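Local structure of occlusion-derived virus envelope protein E66 (Autographa californica nucleopolyhedrovirus, 3VSN) at residues H246-A251 with R345-E350; V293-M298 with A359-M364; Y349-T354 with Q408-T413. The protein degrades non-sulfated chondroitin as a lyase of the viral envelope and is essential for oral infectivity, perhaps by digesting the chondroitin sulfate barrier of the host midgut. One frame throughout, in Å; residues are numbered along the deposited sequence.

Contact 1. Residues H246-A251 with R345-E350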
ATOM      1  N   HIS A 246      -0.461   6.408  13.204  1.00 19.20           N
ATOM      2  CA  HIS A 246       0.269   6.079  14.436  1.00 19.60           C
ATOM      3  C   HIS A 246       1.474   6.967  14.624  1.00 19.17           C
ATOM      4  O   HIS A 246       2.554   6.511  15.011  1.00 19.40           O
ATOM      5  CB  HIS A 246       0.647   4.597  14.459  1.00 20.78           C
ATOM      6  CG  HIS A 246      -0.525   3.671  14.687  1.00 22.20           C
ATOM      7  ND1 HIS A 246      -0.370   2.390  15.066  1.00 22.83           N
ATOM      8  CD2 HIS A 246      -1.902   3.892  14.600  1.00 22.77           C
ATOM      9  CE1 HIS A 246      -1.579   1.812  15.198  1.00 23.48           C
ATOM     10  NE2 HIS A 246      -2.515   2.732  14.913  1.00 23.54           N
ATOM     11  N   ILE A 247       1.268   8.254  14.340  1.00 18.42           N
ATOM     12  CA  ILE A 247       2.267   9.329  14.442  1.00 18.31           C
ATOM     13  C   ILE A 247       3.334   9.301  13.341  1.00 17.59           C
ATOM     14  O   ILE A 247       3.555  10.317  12.686  1.00 17.61           O
ATOM     15  CB  ILE A 247       2.910   9.463  15.851  1.00 18.95           C
ATOM     16  CG1 ILE A 247       1.833   9.470  16.946  1.00 19.52           C
ATOM     17  CG2 ILE A 247       3.739  10.741  15.935  1.00 19.17           C
ATOM     18  CD1 ILE A 247       2.349   9.123  18.330  1.00 20.04           C
ATOM     19  N   ASP A 248       3.976   8.152  13.126  1.00 16.84           N
ATOM     20  CA  ASP A 248       5.137   8.093  12.225  1.00 16.10           C
ATOM     21  C   ASP A 248       5.258   6.821  11.372  1.00 15.37           C
ATOM     22  O   ASP A 248       6.346   6.500  10.892  1.00 14.85           O
ATOM     23  CB  ASP A 248       6.428   8.323  13.027  1.00 16.41           C
ATOM     24  CG  ASP A 248       6.677   7.240  14.077  1.00 16.70           C
ATOM     25  OD1 ASP A 248       5.863   6.303  14.208  1.00 16.84           O
ATOM     26  OD2 ASP A 248       7.708   7.320  14.773  1.00 17.26           O
ATOM     27  N   VAL A 249       4.149   6.107  11.182  1.00 14.62           N
ATOM     28  CA  VAL A 249       4.162   4.859  10.407  1.00 14.33           C
ATOM     29  C   VAL A 249       3.513   5.067   9.034  1.00 14.21           C
ATOM     30  O   VAL A 249       2.414   5.618   8.942  1.00 14.01           O
ATOM     31  CB  VAL A 249       3.457   3.699  11.167  1.00 14.25           C
ATOM     32  CG1 VAL A 249       3.628   2.373  10.433  1.00 14.15           C
ATOM     33  CG2 VAL A 249       3.999   3.572  12.586  1.00 14.15           C
ATOM     34  N   ARG A 250       4.199   4.640   7.970  1.00 14.10           N
ATOM     35  CA  ARG A 250       3.571   4.544   6.645  1.00 14.31           C
ATOM     36  C   ARG A 250       2.511   3.442   6.716  1.00 14.60           C
ATOM     37  O   ARG A 250       2.848   2.271   6.886  1.00 14.40           O
ATOM     38  CB  ARG A 250       4.603   4.220   5.554  1.00 14.09           C
ATOM     39  CG  ARG A 250       5.720   5.247   5.389  1.00 13.66           C
ATOM     40  CD  ARG A 250       6.762   4.778   4.374  1.00 13.53           C
ATOM     41  NE  ARG A 250       7.990   5.568   4.462  1.00 13.40           N
ATOM     42  CZ  ARG A 250       8.976   5.343   5.330  1.00 13.37           C
ATOM     43  NH1 ARG A 250       8.902   4.333   6.187  1.00 13.49           N
ATOM     44  NH2 ARG A 250      10.049   6.128   5.337  1.00 13.45           N
ATOM     45  N   ALA A 251       1.236   3.818   6.601  1.00 15.24           N
ATOM     46  CA  ALA A 251       0.131   2.886   6.866  1.00 15.68           C
ATOM     47  C   ALA A 251      -1.156   3.280   6.144  1.00 16.07           C
ATOM     48  O   ALA A 251      -1.812   4.258   6.516  1.00 16.76           O
ATOM     49  CB  ALA A 251      -0.123   2.789   8.362  1.00 16.45           C
ATOM     50  N   ARG A 345      12.968  10.625  10.145  1.00 15.28           N
ATOM     51  CA  ARG A 345      11.670  11.232  10.485  1.00 15.27           C
ATOM     52  C   ARG A 345      10.518  10.234  10.657  1.00 14.89           C
ATOM     53  O   ARG A 345       9.504  10.558  11.281  1.00 15.12           O
ATOM     54  CB  ARG A 345      11.263  12.255   9.425  1.00 15.55           C
ATOM     55  CG  ARG A 345      12.067  13.546   9.431  1.00 16.01           C
ATOM     56  CD  ARG A 345      11.435  14.565   8.491  1.00 16.23           C
ATOM     57  NE  ARG A 345      11.349  14.054   7.124  1.00 16.35           N
ATOM     58  CZ  ARG A 345      12.295  14.208   6.204  1.00 16.58           C
ATOM     59  NH1 ARG A 345      13.410  14.872   6.488  1.00 16.71           N
ATOM     60  NH2 ARG A 345      12.125  13.697   4.992  1.00 16.61           N
ATOM     61  N   LEU A 346      10.655   9.040  10.084  1.00 14.14           N
ATOM     62  CA  LEU A 346       9.562   8.065  10.092  1.00 13.80           C
ATOM     63  C   LEU A 346      10.019   6.692  10.567  1.00 13.74           C
ATOM     64  O   LEU A 346      11.177   6.315  10.373  1.00 13.51           O
ATOM     65  CB  LEU A 346       8.916   7.956   8.701  1.00 13.50           C
ATOM     66  CG  LEU A 346       8.217   9.198   8.125  1.00 13.45           C
ATOM     67  CD1 LEU A 346       7.901   9.003   6.646  1.00 13.21           C
ATOM     68  CD2 LEU A 346       6.950   9.543   8.903  1.00 13.45           C
ATOM     69  N   ALA A 347       9.101   5.954  11.188  1.00 13.43           N
ATOM     70  CA  ALA A 347       9.375   4.591  11.626  1.00 13.30           C
ATOM     71  C   ALA A 347       9.784   3.729  10.438  1.00 13.07           C
ATOM     72  O   ALA A 347       9.236   3.869   9.344  1.00 12.92           O
ATOM     73  CB  ALA A 347       8.153   3.993  12.309  1.00 13.28           C
ATOM     74  N   TYR A 348      10.760   2.854  10.651  1.00 12.95           N
ATOM     75  CA  TYR A 348      11.087   1.844   9.649  1.00 13.01           C
ATOM     76  C   TYR A 348      10.279   0.575   9.896  1.00 13.20           C
ATOM     77  O   TYR A 348      10.201  -0.296   9.031  1.00 12.95           O
ATOM     78  CB  TYR A 348      12.594   1.548   9.609  1.00 12.98           C
ATOM     79  CG  TYR A 348      13.143   0.768  10.790  1.00 13.01           C
ATOM     80  CD1 TYR A 348      13.703   1.426  11.886  1.00 13.01           C
ATOM     81  CD2 TYR A 348      13.124  -0.630  10.801  1.00 12.99           C
ATOM     82  CE1 TYR A 348      14.222   0.716  12.962  1.00 12.89           C
ATOM     83  CE2 TYR A 348      13.637  -1.349  11.871  1.00 12.94           C
ATOM     84  CZ  TYR A 348      14.182  -0.671  12.947  1.00 13.02           C
ATOM     85  OH  TYR A 348      14.691  -1.385  14.003  1.00 13.14           O
ATOM     86  N   TYR A 349       9.672   0.480  11.078  1.00 13.51           N
ATOM     87  CA  TYR A 349       8.928  -0.716  11.456  1.00 14.18           C
ATOM     88  C   TYR A 349       7.948  -0.451  12.594  1.00 14.77           C
ATOM     89  O   TYR A 349       8.170   0.434  13.423  1.00 14.78           O
ATOM     90  CB  TYR A 349       9.893  -1.849  11.837  1.00 13.84           C
ATOM     91  CG  TYR A 349       9.211  -3.172  12.115  1.00 13.94           C
ATOM     92  CD1 TYR A 349       8.365  -3.753  11.173  1.00 13.87           C
ATOM     93  CD2 TYR A 349       9.418  -3.845  13.320  1.00 13.92           C
ATOM     94  CE1 TYR A 349       7.736  -4.962  11.425  1.00 13.98           C
ATOM     95  CE2 TYR A 349       8.800  -5.063  13.574  1.00 13.89           C
ATOM     96  CZ  TYR A 349       7.965  -5.614  12.625  1.00 13.93           C
ATOM     97  OH  TYR A 349       7.343  -6.817  12.872  1.00 14.31           O
ATOM     98  N   GLU A 350       6.861  -1.219  12.610  1.00 15.77           N
ATOM     99  CA  GLU A 350       5.921  -1.231  13.723  1.00 16.72           C
ATOM    100  C   GLU A 350       5.554  -2.679  14.026  1.00 17.13           C
ATOM    101  O   GLU A 350       5.188  -3.431  13.124  1.00 17.01           O
ATOM    102  CB  GLU A 350       4.663  -0.419  13.392  1.00 17.34           C
ATOM    103  CG  GLU A 350       3.769  -0.147  14.596  1.00 18.40           C
ATOM    104  CD  GLU A 350       2.404   0.397  14.214  1.00 19.48           C
ATOM    105  OE1 GLU A 350       1.795  -0.126  13.261  1.00 20.32           O
ATOM    106  OE2 GLU A 350       1.934   1.344  14.875  1.00 20.29           O
TER
HETATM  107  O   HOH W   1       6.572   3.194   8.577  1.00 13.27           O
HETATM  108  O   HOH W   2      11.882   5.551   7.600  1.00 13.76           O

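Contact 2. Residues V293-M298 with A359-M364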
ATOM      1  N   VAL A 293       0.614  -4.212  -3.562  1.00 13.22           N
ATOM      2  CA  VAL A 293       1.082  -3.026  -2.850  1.00 13.36           C
ATOM      3  C   VAL A 293       2.349  -3.378  -2.075  1.00 13.34           C
ATOM      4  O   VAL A 293       2.411  -4.420  -1.417  1.00 13.19           O
ATOM      5  CB  VAL A 293       0.033  -2.497  -1.839  1.00 13.65           C
ATOM      6  CG1 VAL A 293       0.477  -1.167  -1.247  1.00 13.69           C
ATOM      7  CG2 VAL A 293      -1.335  -2.337  -2.486  1.00 13.84           C
ATOM      8  N   VAL A 294       3.350  -2.506  -2.152  1.00 13.37           N
ATOM      9  CA  VAL A 294       4.608  -2.689  -1.418  1.00 13.49           C
ATOM     10  C   VAL A 294       4.325  -2.926   0.075  1.00 13.28           C
ATOM     11  O   VAL A 294       3.560  -2.179   0.686  1.00 12.97           O
ATOM     12  CB  VAL A 294       5.594  -1.509  -1.662  1.00 13.46           C
ATOM     13  CG1 VAL A 294       5.137  -0.227  -0.975  1.00 13.54           C
ATOM     14  CG2 VAL A 294       7.013  -1.882  -1.240  1.00 13.67           C
ATOM     15  N   PRO A 295       4.908  -3.995   0.652  1.00 13.48           N
ATOM     16  CA  PRO A 295       4.554  -4.371   2.031  1.00 13.66           C
ATOM     17  C   PRO A 295       4.833  -3.307   3.090  1.00 13.82           C
ATOM     18  O   PRO A 295       4.098  -3.233   4.072  1.00 13.94           O
ATOM     19  CB  PRO A 295       5.408  -5.619   2.291  1.00 13.62           C
ATOM     20  CG  PRO A 295       5.661  -6.192   0.936  1.00 13.76           C
ATOM     21  CD  PRO A 295       5.765  -5.011   0.008  1.00 13.58           C
ATOM     22  N   GLY A 296       5.864  -2.489   2.886  1.00 14.06           N
ATOM     23  CA  GLY A 296       6.256  -1.461   3.860  1.00 14.28           C
ATOM     24  C   GLY A 296       5.201  -0.423   4.226  1.00 14.64           C
ATOM     25  O   GLY A 296       5.318   0.237   5.258  1.00 14.89           O
ATOM     26  N   VAL A 297       4.175  -0.267   3.391  1.00 14.79           N
ATOM     27  CA  VAL A 297       3.091   0.691   3.674  1.00 15.03           C
ATOM     28  C   VAL A 297       1.794  -0.002   4.118  1.00 15.50           C
ATOM     29  O   VAL A 297       0.766   0.650   4.324  1.00 15.48           O
ATOM     30  CB  VAL A 297       2.808   1.642   2.480  1.00 14.80           C
ATOM     31  CG1 VAL A 297       4.069   2.411   2.085  1.00 14.75           C
ATOM     32  CG2 VAL A 297       2.243   0.883   1.289  1.00 14.53           C
ATOM     33  N   MET A 298       1.853  -1.322   4.274  1.00 16.13           N
ATOM     34  CA  MET A 298       0.663  -2.120   4.582  1.00 16.82           C
ATOM     35  C   MET A 298       0.661  -2.640   6.025  1.00 16.96           C
ATOM     36  O   MET A 298       1.444  -2.177   6.853  1.00 16.89           O
ATOM     37  CB  MET A 298       0.508  -3.254   3.561  1.00 17.21           C
ATOM     38  CG  MET A 298       0.256  -2.765   2.138  1.00 17.78           C
ATOM     39  SD  MET A 298      -1.339  -1.939   1.919  1.00 18.94           S
ATOM     40  CE  MET A 298      -2.420  -3.347   1.680  1.00 19.02           C
ATOM     41  N   ALA A 359      10.048  -6.706   9.973  1.00 13.77           N
ATOM     42  CA  ALA A 359      10.957  -5.577   9.712  1.00 13.59           C
ATOM     43  C   ALA A 359      11.859  -5.747   8.482  1.00 13.40           C
ATOM     44  O   ALA A 359      12.018  -4.794   7.717  1.00 13.25           O
ATOM     45  CB  ALA A 359      11.782  -5.226  10.942  1.00 13.69           C
ATOM     46  N   PRO A 360      12.461  -6.943   8.289  1.00 13.10           N
ATOM     47  CA  PRO A 360      13.260  -7.107   7.071  1.00 13.14           C
ATOM     48  C   PRO A 360      12.476  -6.862   5.776  1.00 12.94           C
ATOM     49  O   PRO A 360      12.995  -6.203   4.869  1.00 12.82           O
ATOM     50  CB  PRO A 360      13.746  -8.555   7.167  1.00 13.06           C
ATOM     51  CG  PRO A 360      13.849  -8.783   8.642  1.00 13.39           C
ATOM     52  CD  PRO A 360      12.626  -8.097   9.194  1.00 13.27           C
ATOM     53  N   LEU A 361      11.242  -7.356   5.708  1.00 12.89           N
ATOM     54  CA  LEU A 361      10.376  -7.141   4.543  1.00 13.13           C
ATOM     55  C   LEU A 361      10.060  -5.658   4.320  1.00 13.20           C
ATOM     56  O   LEU A 361      10.058  -5.184   3.183  1.00 13.19           O
ATOM     57  CB  LEU A 361       9.079  -7.958   4.673  1.00 13.04           C
ATOM     58  CG  LEU A 361       8.070  -7.936   3.515  1.00 13.18           C
ATOM     59  CD1 LEU A 361       8.656  -8.539   2.244  1.00 13.00           C
ATOM     60  CD2 LEU A 361       6.794  -8.661   3.913  1.00 13.12           C
ATOM     61  N   TRP A 362       9.819  -4.928   5.407  1.00 13.28           N
ATOM     62  CA  TRP A 362       9.510  -3.494   5.329  1.00 13.58           C
ATOM     63  C   TRP A 362      10.682  -2.631   4.947  1.00 13.34           C
ATOM     64  O   TRP A 362      10.501  -1.522   4.435  1.00 13.53           O
ATOM     65  CB  TRP A 362       8.962  -3.000   6.661  1.00 13.79           C
ATOM     66  CG  TRP A 362       7.531  -3.390   6.954  1.00 14.08           C
ATOM     67  CD1 TRP A 362       6.806  -4.468   6.445  1.00 14.29           C
ATOM     68  CD2 TRP A 362       6.613  -2.715   7.877  1.00 14.27           C
ATOM     69  NE1 TRP A 362       5.532  -4.491   6.967  1.00 14.34           N
ATOM     70  CE2 TRP A 362       5.354  -3.470   7.834  1.00 14.43           C
ATOM     71  CE3 TRP A 362       6.702  -1.595   8.698  1.00 14.41           C
ATOM     72  CZ2 TRP A 362       4.250  -3.103   8.593  1.00 14.57           C
ATOM     73  CZ3 TRP A 362       5.584  -1.236   9.463  1.00 14.65           C
ATOM     74  CH2 TRP A 362       4.389  -1.975   9.412  1.00 14.57           C
ATOM     75  N   THR A 363      11.891  -3.113   5.206  1.00 13.00           N
ATOM     76  CA  THR A 363      13.091  -2.298   5.032  1.00 12.48           C
ATOM     77  C   THR A 363      13.961  -2.709   3.849  1.00 12.31           C
ATOM     78  O   THR A 363      14.771  -1.915   3.369  1.00 12.17           O
ATOM     79  CB  THR A 363      13.970  -2.312   6.298  1.00 12.63           C
ATOM     80  OG1 THR A 363      14.333  -3.661   6.623  1.00 12.23           O
ATOM     81  CG2 THR A 363      13.227  -1.681   7.473  1.00 12.75           C
ATOM     82  N   MET A 364      13.802  -3.943   3.379  1.00 11.87           N
ATOM     83  CA  MET A 364      14.741  -4.484   2.400  1.00 11.84           C
ATOM     84  C   MET A 364      14.115  -5.162   1.181  1.00 11.82           C
ATOM     85  O   MET A 364      14.837  -5.730   0.360  1.00 11.49           O
ATOM     86  CB  MET A 364      15.735  -5.427   3.092  1.00 11.84           C
ATOM     87  CG  MET A 364      16.732  -4.712   3.987  1.00 11.93           C
ATOM     88  SD  MET A 364      17.847  -5.846   4.836  1.00 12.27           S
ATOM     89  CE  MET A 364      16.817  -6.386   6.198  1.00 12.16           C
TER
HETATM   90  O   HOH W   3       2.987  -5.434   5.272  1.00 14.47           O
HETATM   91  O   HOH W   4       8.448  -3.027   1.723  1.00 12.86           O

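Contact 3. Residues Y349-T354 with Q408-T413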
ATOM      1  N   TYR A 349       9.672   0.480  11.078  1.00 13.51           N
ATOM      2  CA  TYR A 349       8.928  -0.716  11.456  1.00 14.18           C
ATOM      3  C   TYR A 349       7.948  -0.451  12.594  1.00 14.77           C
ATOM      4  O   TYR A 349       8.170   0.434  13.423  1.00 14.78           O
ATOM      5  CB  TYR A 349       9.893  -1.849  11.837  1.00 13.84           C
ATOM      6  CG  TYR A 349       9.211  -3.172  12.115  1.00 13.94           C
ATOM      7  CD1 TYR A 349       8.365  -3.753  11.173  1.00 13.87           C
ATOM      8  CD2 TYR A 349       9.418  -3.845  13.320  1.00 13.92           C
ATOM      9  CE1 TYR A 349       7.736  -4.962  11.425  1.00 13.98           C
ATOM     10  CE2 TYR A 349       8.800  -5.063  13.574  1.00 13.89           C
ATOM     11  CZ  TYR A 349       7.965  -5.614  12.625  1.00 13.93           C
ATOM     12  OH  TYR A 349       7.343  -6.817  12.872  1.00 14.31           O
ATOM     13  N   GLU A 350       6.861  -1.219  12.610  1.00 15.77           N
ATOM     14  CA  GLU A 350       5.921  -1.231  13.723  1.00 16.72           C
ATOM     15  C   GLU A 350       5.554  -2.679  14.026  1.00 17.13           C
ATOM     16  O   GLU A 350       5.188  -3.431  13.124  1.00 17.01           O
ATOM     17  CB  GLU A 350       4.663  -0.419  13.392  1.00 17.34           C
ATOM     18  CG  GLU A 350       3.769  -0.147  14.596  1.00 18.40           C
ATOM     19  CD  GLU A 350       2.404   0.397  14.214  1.00 19.48           C
ATOM     20  OE1 GLU A 350       1.795  -0.126  13.261  1.00 20.32           O
ATOM     21  OE2 GLU A 350       1.934   1.344  14.875  1.00 20.29           O
ATOM     22  N   SER A 351       5.674  -3.061  15.294  1.00 17.75           N
ATOM     23  CA  SER A 351       5.317  -4.405  15.742  1.00 18.67           C
ATOM     24  C   SER A 351       4.143  -4.382  16.721  1.00 19.21           C
ATOM     25  O   SER A 351       3.750  -3.322  17.211  1.00 18.95           O
ATOM     26  CB  SER A 351       6.524  -5.088  16.390  1.00 18.61           C
ATOM     27  OG  SER A 351       7.016  -4.328  17.483  1.00 19.12           O
ATOM     28  N   ASP A 352       3.587  -5.561  16.990  1.00 20.23           N
ATOM     29  CA  ASP A 352       2.529  -5.727  17.986  1.00 21.13           C
ATOM     30  C   ASP A 352       2.745  -7.060  18.724  1.00 21.79           C
ATOM     31  O   ASP A 352       3.693  -7.779  18.404  1.00 21.56           O
ATOM     32  CB  ASP A 352       1.138  -5.612  17.331  1.00 21.45           C
ATOM     33  CG  ASP A 352       0.883  -6.676  16.268  1.00 21.80           C
ATOM     34  OD1 ASP A 352       0.994  -7.881  16.577  1.00 22.06           O
ATOM     35  OD2 ASP A 352       0.538  -6.305  15.123  1.00 21.78           O
ATOM     36  N   PRO A 353       1.887  -7.394  19.718  1.00 22.55           N
ATOM     37  CA  PRO A 353       2.103  -8.643  20.469  1.00 22.77           C
ATOM     38  C   PRO A 353       2.209  -9.913  19.617  1.00 22.96           C
ATOM     39  O   PRO A 353       2.895 -10.858  20.017  1.00 23.20           O
ATOM     40  CB  PRO A 353       0.875  -8.713  21.383  1.00 22.85           C
ATOM     41  CG  PRO A 353       0.517  -7.284  21.608  1.00 22.95           C
ATOM     42  CD  PRO A 353       0.762  -6.619  20.280  1.00 22.68           C
ATOM     43  N   THR A 354       1.542  -9.928  18.462  1.00 23.12           N
ATOM     44  CA  THR A 354       1.556 -11.081  17.553  1.00 23.04           C
ATOM     45  C   THR A 354       2.622 -10.959  16.453  1.00 22.50           C
ATOM     46  O   THR A 354       3.374 -11.904  16.206  1.00 22.76           O
ATOM     47  CB  THR A 354       0.176 -11.296  16.889  1.00 23.75           C
ATOM     48  OG1 THR A 354      -0.845 -11.320  17.893  1.00 25.16           O
ATOM     49  CG2 THR A 354       0.140 -12.609  16.109  1.00 23.74           C
ATOM     50  N   GLN A 408       4.246  -0.824  18.901  1.00 22.74           N
ATOM     51  CA  GLN A 408       5.413   0.037  19.051  1.00 22.23           C
ATOM     52  C   GLN A 408       6.084   0.218  17.696  1.00 21.15           C
ATOM     53  O   GLN A 408       6.292  -0.751  16.965  1.00 20.38           O
ATOM     54  CB  GLN A 408       6.418  -0.533  20.059  1.00 23.20           C
ATOM     55  CG  GLN A 408       7.611   0.389  20.303  1.00 24.24           C
ATOM     56  CD  GLN A 408       8.599  -0.130  21.333  1.00 25.52           C
ATOM     57  OE1 GLN A 408       8.415  -1.198  21.914  1.00 26.21           O
ATOM     58  NE2 GLN A 408       9.665   0.633  21.561  1.00 25.89           N
ATOM     59  N   SER A 409       6.413   1.465  17.374  1.00 20.30           N
ATOM     60  CA  SER A 409       7.137   1.784  16.152  1.00 19.48           C
ATOM     61  C   SER A 409       8.576   2.194  16.463  1.00 19.13           C
ATOM     62  O   SER A 409       8.869   2.687  17.558  1.00 19.43           O
ATOM     63  CB  SER A 409       6.409   2.874  15.363  1.00 19.31           C
ATOM     64  OG  SER A 409       6.435   4.109  16.053  1.00 19.74           O
ATOM     65  N   PHE A 410       9.464   1.986  15.493  1.00 18.13           N
ATOM     66  CA  PHE A 410      10.897   2.168  15.698  1.00 17.48           C
ATOM     67  C   PHE A 410      11.493   3.074  14.631  1.00 16.90           C
ATOM     68  O   PHE A 410      11.310   2.835  13.433  1.00 16.36           O
ATOM     69  CB  PHE A 410      11.605   0.802  15.697  1.00 17.43           C
ATOM     70  CG  PHE A 410      11.048  -0.165  16.702  1.00 17.88           C
ATOM     71  CD1 PHE A 410      11.613  -0.273  17.967  1.00 18.03           C
ATOM     72  CD2 PHE A 410       9.938  -0.950  16.396  1.00 17.81           C
ATOM     73  CE1 PHE A 410      11.090  -1.152  18.906  1.00 18.11           C
ATOM     74  CE2 PHE A 410       9.407  -1.827  17.331  1.00 18.17           C
ATOM     75  CZ  PHE A 410       9.985  -1.931  18.586  1.00 18.06           C
ATOM     76  N   ARG A 411      12.192   4.117  15.079  1.00 16.68           N
ATOM     77  CA  ARG A 411      12.935   5.012  14.189  1.00 16.52           C
ATOM     78  C   ARG A 411      14.303   4.413  13.890  1.00 16.00           C
ATOM     79  O   ARG A 411      14.899   3.780  14.763  1.00 15.72           O
ATOM     80  CB  ARG A 411      13.137   6.395  14.825  1.00 17.18           C
ATOM     81  CG  ARG A 411      11.868   7.182  15.110  1.00 17.75           C
ATOM     82  CD  ARG A 411      11.182   7.662  13.841  1.00 18.21           C
ATOM     83  NE  ARG A 411      10.065   8.543  14.166  1.00 18.83           N
ATOM     84  CZ  ARG A 411      10.162   9.861  14.313  1.00 19.21           C
ATOM     85  NH1 ARG A 411      11.330  10.477  14.150  1.00 19.06           N
ATOM     86  NH2 ARG A 411       9.083  10.568  14.619  1.00 19.37           N
ATOM     87  N   PRO A 412      14.813   4.619  12.661  1.00 15.46           N
ATOM     88  CA  PRO A 412      16.146   4.130  12.329  1.00 15.23           C
ATOM     89  C   PRO A 412      17.223   5.017  12.955  1.00 15.30           C
ATOM     90  O   PRO A 412      17.005   6.215  13.128  1.00 15.28           O
ATOM     91  CB  PRO A 412      16.181   4.248  10.805  1.00 15.09           C
ATOM     92  CG  PRO A 412      15.289   5.412  10.507  1.00 15.07           C
ATOM     93  CD  PRO A 412      14.191   5.343  11.532  1.00 15.26           C
ATOM     94  N   THR A 413      18.366   4.429  13.300  1.00 15.27           N
ATOM     95  CA  THR A 413      19.511   5.197  13.803  1.00 15.22           C
ATOM     96  C   THR A 413      20.003   6.165  12.725  1.00 14.76           C
ATOM     97  O   THR A 413      20.277   7.332  13.006  1.00 14.61           O
ATOM     98  CB  THR A 413      20.664   4.270  14.234  1.00 15.78           C
ATOM     99  OG1 THR A 413      20.187   3.343  15.214  1.00 16.51           O
ATOM    100  CG2 THR A 413      21.831   5.077  14.823  1.00 16.07           C
TER

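Contact 1. Residues H246-A251 with R345-E350
H246, a catalytic proton acceptor, points the edge of its imidazole at E350, a residue important for activity. ND1 of H246 donates to OE2 of E350 over 2.5 Å, nearly in the ring plane and onto the syn lone pair, while the carboxylate is turned 64° from the ring. E350 reaches it with CG anti to the backbone N (chi1 -168°) and the chain extended beyond, and its other oxygen, OE1, forms a salt bridge with R300, the transition state stabilizer. D248, A347 and V249 form the tightly packed middle, next to this pair along the segments. There A347 N donates to D248 O at 2.8 Å, and CB of A347 packs against the D248 carboxylate, whose OD2 forms a salt bridge with R411.

H246 is on the solvent side, whereas the buried R250 end is bridged by water. NH1 of R250 makes a weak bond to A347 O (3.2 Å), L346 CD1 covers one guanidinium face, and waters join R250 N to A347 O and NH2 to L346 O; NE is taken by S325 O. The contact brings edge strand 249-250 of a small mixed sheet against the approach to strand 349-351, with strand 408-410 touching V249 and A347, and helix 359-364 touching E350 through W362.

Contact 2. Residues V293-M298 with A359-M364
The indole of W362 lies against the backbone of G296, a CH-pi contact between helix 359-364 and the 3-10 turn 295-297. CA of G296 stands 4.0 Å from the centroid of the five-membered ring and only 18° off its normal, so the glycine meets the face squarely. With no side chain at G296, the two backbones come close, their CA atoms at G296 and W362 being 4.1 Å apart. W362 sets its CG anti to the carbonyl carbon (chi1 -76°), which swings the ring from the helix across the turn. G296 O lies above the same ring system, offset toward its rim, whereas M298 O approaches CZ2 of W362 obliquely at 3.4 Å.

Beside the indole, L361 crosses P295 at about a right angle. Its CG is anti to the backbone N (chi1 -177°), bringing CD2 of L361 to 3.7 Å from CB of P295 in an apolar contact.

The contact is largely buried near the active site, the W362 side chain lying about 4 Å from those of R300 and E350. M298 O is hydrogen-bonded to a bound glycerol, probably from the crystallisation liquor. Two waters bridge the segments. One links G296 N to L361 O; the other donates to P295 O and accepts from W362 NE1 at 3.2 Å. P295 O itself lies over the indole face, 3.5 Å from NE1 of W362 but away from its N-H direction.

Contact 3. Residues Y349-T354 with Q408-T413
F410 packs beside Y349 and S351 across a pair of short strands, and its side chain can be followed outward. CB lies 4.1 Å from Y349 O, the carbonyl that also accepts from the backbone N of F410 at 2.9 Å. With CG anti to the carbonyl carbon (chi1 -56°), the ring extends along the neighbouring strand: CD2 of F410 comes 3.7 Å from Y349 O and meets CD2 of Y349 obliquely. Farther out, CE2 of F410 is 3.5 Å from OG of S351, which lies at the ring edge in its plane, and CZ, at the tip, is 4.0 Å from the same oxygen. That hydroxyl is hydrogen-bonded to I400 O.

Strands 349-351 and 408-410 form a two-stranded antiparallel sheet; the axes of these short segments approach to 4.7 Å, with 158° between their N-to-C directions. S351 and Q408 are a hydrogen-bonded pair, with S351 N donating to Q408 O and Q408 N to S351 O. Between them and F410, E350 and S409 form a non-hydrogen-bonded pair whose side chains leave by the other face, toward V249; there OG of S409 is hydrogen-bonded to OD1 of D248. Just past the strand, OD2 of D352 forms a salt bridge with R300.

How the contacts relate
Strand 349-351 joins the three contacts: contacts 1 and 3 share Y349 and E350, with centres 8 Å apart, and in contact 2 the ring of W362 packs on this strand, its CZ3 lying 3.4 Å from E350 N. Contact 1 is also tied to contact 3 by the salt bridge from R411 NE to D248 OD2 (2.7 Å). H246, E350 and R300 meet where they converge. R300 takes one carboxylate from the strand that contacts 1 and 3 share and a second from the loop after it, with W362 of contact 2 alongside. A bound glycerol, about 3 Å from the E350 side chain, may mark the pocket. The side chain of H246 is about 8 Å from that of Y254, the proton donor.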